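Copper-containing nitrite reductase (Hyphomicrobium denitrificans 1NES1, PDB 6TFO) reduces nitrite to nitric oxide as a copper-dependent homotrimer of three-domain chains, probably taking electrons from a cytochrome c. Local coordinates at the interface of chains A and B. Residues are numbered along the deposited sequence; one frame, centred on the assembly and turned at random. Chains: chain A/B, Copper-containing nitrite reductase.

The interface of chains A and B. Residues chain A 69, 71, 421-422, 425-426; chain B 267, 269, 318, 321-322.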
loop_
_atom_site.group_PDB
_atom_site.type_symbol
_atom_site.label_atom_id
_atom_site.label_comp_id
_atom_site.label_asym_id
_atom_site.label_seq_id
_atom_site.Cartn_x
_atom_site.Cartn_y
_atom_site.Cartn_z
ATOM N N GLN A 69 23.745 16.735 -19.080
ATOM C CA GLN A 69 22.730 17.186 -18.108
ATOM C C GLN A 69 22.532 16.036 -17.123
ATOM O O GLN A 69 22.228 14.912 -17.564
ATOM C CB GLN A 69 21.422 17.544 -18.799
ATOM C CG GLN A 69 20.373 18.117 -17.861
ATOM C CD GLN A 69 19.056 18.354 -18.569
ATOM O OE1 GLN A 69 19.018 18.884 -19.667
ATOM N NE2 GLN A 69 17.950 18.027 -17.922
ATOM N N ASN A 71 20.268 15.195 -13.818
ATOM C CA ASN A 71 19.114 15.523 -12.943
ATOM C C ASN A 71 19.256 14.748 -11.630
ATOM O O ASN A 71 19.144 13.493 -11.679
ATOM C CB ASN A 71 17.797 15.156 -13.628
ATOM C CG ASN A 71 17.693 15.740 -15.016
ATOM O OD1 ASN A 71 17.932 16.939 -15.215
ATOM N ND2 ASN A 71 17.349 14.891 -15.976
ATOM N N LEU A 421 8.743 24.371 -23.036
ATOM C CA LEU A 421 10.100 23.832 -23.310
ATOM C C LEU A 421 10.394 22.564 -22.508
ATOM O O LEU A 421 11.422 21.916 -22.837
ATOM C CB LEU A 421 11.155 24.912 -23.045
ATOM C CG LEU A 421 11.347 25.929 -24.178
ATOM C CD1 LEU A 421 12.352 26.980 -23.764
ATOM C CD2 LEU A 421 11.786 25.241 -25.467
ATOM N N SER A 422 9.545 22.199 -21.544
ATOM C CA SER A 422 9.608 20.866 -20.895
ATOM C C SER A 422 9.522 19.795 -21.991
ATOM O O SER A 422 10.042 18.690 -21.786
ATOM C CB SER A 422 8.554 20.701 -19.834
ATOM O OG SER A 422 8.878 21.475 -18.678
ATOM N N ASP A 425 12.501 17.724 -23.155
ATOM C CA ASP A 425 12.823 16.522 -22.349
ATOM C C ASP A 425 11.898 15.355 -22.738
ATOM O O ASP A 425 12.028 14.331 -22.107
ATOM C CB ASP A 425 12.788 16.884 -20.862
ATOM C CG ASP A 425 13.707 18.041 -20.493
ATOM O OD1 ASP A 425 14.873 17.993 -20.870
ATOM O OD2 ASP A 425 13.248 18.974 -19.806
ATOM N N HIS A 426 11.041 15.477 -23.761
ATOM C CA HIS A 426 10.163 14.386 -24.289
ATOM C C HIS A 426 10.375 14.142 -25.796
ATOM O O HIS A 426 9.491 13.480 -26.412
ATOM C CB HIS A 426 8.678 14.672 -24.023
ATOM C CG HIS A 426 8.299 14.678 -22.574
ATOM N ND1 HIS A 426 7.785 13.569 -21.946
ATOM C CD2 HIS A 426 8.315 15.672 -21.656
ATOM C CE1 HIS A 426 7.531 13.873 -20.689
ATOM N NE2 HIS A 426 7.840 15.163 -20.486
ATOM N N SER B 267 19.332 22.532 -17.923
ATOM C CA SER B 267 18.006 22.414 -18.496
ATOM C C SER B 267 17.416 23.813 -18.650
ATOM O O SER B 267 17.281 24.545 -17.643
ATOM C CB SER B 267 17.116 21.552 -17.600
ATOM O OG SER B 267 15.754 21.526 -18.020
ATOM N N PRO B 269 14.289 24.660 -19.423
ATOM C CA PRO B 269 13.050 24.749 -18.644
ATOM C C PRO B 269 13.323 25.065 -17.163
ATOM O O PRO B 269 12.565 25.794 -16.579
ATOM C CB PRO B 269 12.407 23.365 -18.788
ATOM C CG PRO B 269 13.008 22.796 -20.056
ATOM C CD PRO B 269 14.396 23.405 -20.176
ATOM N N TYR B 318 11.558 17.919 -10.077
ATOM C CA TYR B 318 11.902 17.645 -11.496
ATOM C C TYR B 318 10.747 16.917 -12.184
ATOM O O TYR B 318 10.424 17.275 -13.300
ATOM C CB TYR B 318 13.208 16.865 -11.683
ATOM C CG TYR B 318 13.724 16.924 -13.100
ATOM C CD1 TYR B 318 14.111 18.138 -13.652
ATOM C CD2 TYR B 318 13.770 15.800 -13.919
ATOM C CE1 TYR B 318 14.554 18.237 -14.966
ATOM C CE2 TYR B 318 14.219 15.880 -15.232
ATOM C CZ TYR B 318 14.608 17.104 -15.762
ATOM O OH TYR B 318 15.039 17.235 -17.059
ATOM N N LEU B 321 8.077 19.387 -13.138
ATOM C CA LEU B 321 8.578 20.279 -14.211
ATOM C C LEU B 321 8.424 19.582 -15.574
ATOM O O LEU B 321 7.743 20.154 -16.415
ATOM C CB LEU B 321 10.029 20.674 -13.907
ATOM C CG LEU B 321 10.703 21.543 -14.962
ATOM C CD1 LEU B 321 9.953 22.845 -15.159
ATOM C CD2 LEU B 321 12.173 21.787 -14.618
ATOM N N ILE B 322 8.986 18.390 -15.774
ATOM C CA ILE B 322 8.961 17.702 -17.101
ATOM C C ILE B 322 7.555 17.202 -17.435
ATOM O O ILE B 322 7.315 16.967 -18.640
ATOM C CB ILE B 322 10.019 16.580 -17.209
ATOM C CG1 ILE B 322 9.728 15.405 -16.270
ATOM C CG2 ILE B 322 11.415 17.157 -16.996
ATOM C CD1 ILE B 322 10.381 14.078 -16.642
#
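A:His426 and A:Ser422 meet the C-terminal end of helix 318-323 of chain B in a subunit interface of the homotrimer, where they help to join neighbouring copies. Both side chains give hydrogen bonds to backbone carbonyls of that helix. The imidazole NE2 of A:His426 lies 2.6 Å from B:Ile322 O, with the oxygen near the ring plane but the donor above the carbonyl plane. A:Ser422 OG reaches B:Leu321 O at 2.9 Å, also from above the carbonyl plane. B:Pro269 packs its CG against A:Leu421 O.

The second half of the patch centres on B:Tyr318. Its anti chi1 (-164°) turns the ring toward A:Asn71, whose amide stacks on one face, the planes 27° apart. B:Ile322 CG2, from the same helix as the tyrosine, lies over the rim of the opposite face. A:Gln69 runs out extended. Its NE2 is 3.1 Å from the phenol OH, but the oxygen lies between the two N-H directions, so any hydrogen bond is weak. The same NE2 gives a nearly straight bond to A:Asn71 OD1, 2.9 Å away on a lone pair, which fixes the turn of the stacked amide. Between the halves, A:Asp425 OD2 lies 3.7 Å from B:Tyr318 OH and 3.8 Å from B:Ile322 CG2.

The site ties strand 67-73 of the N-terminal cupredoxin-like part and 3-10 helix 421-426 to the neighbour. With A:His419 and B:His262 close in sequence, it probably helps to hold the subunit-shared catalytic copper site.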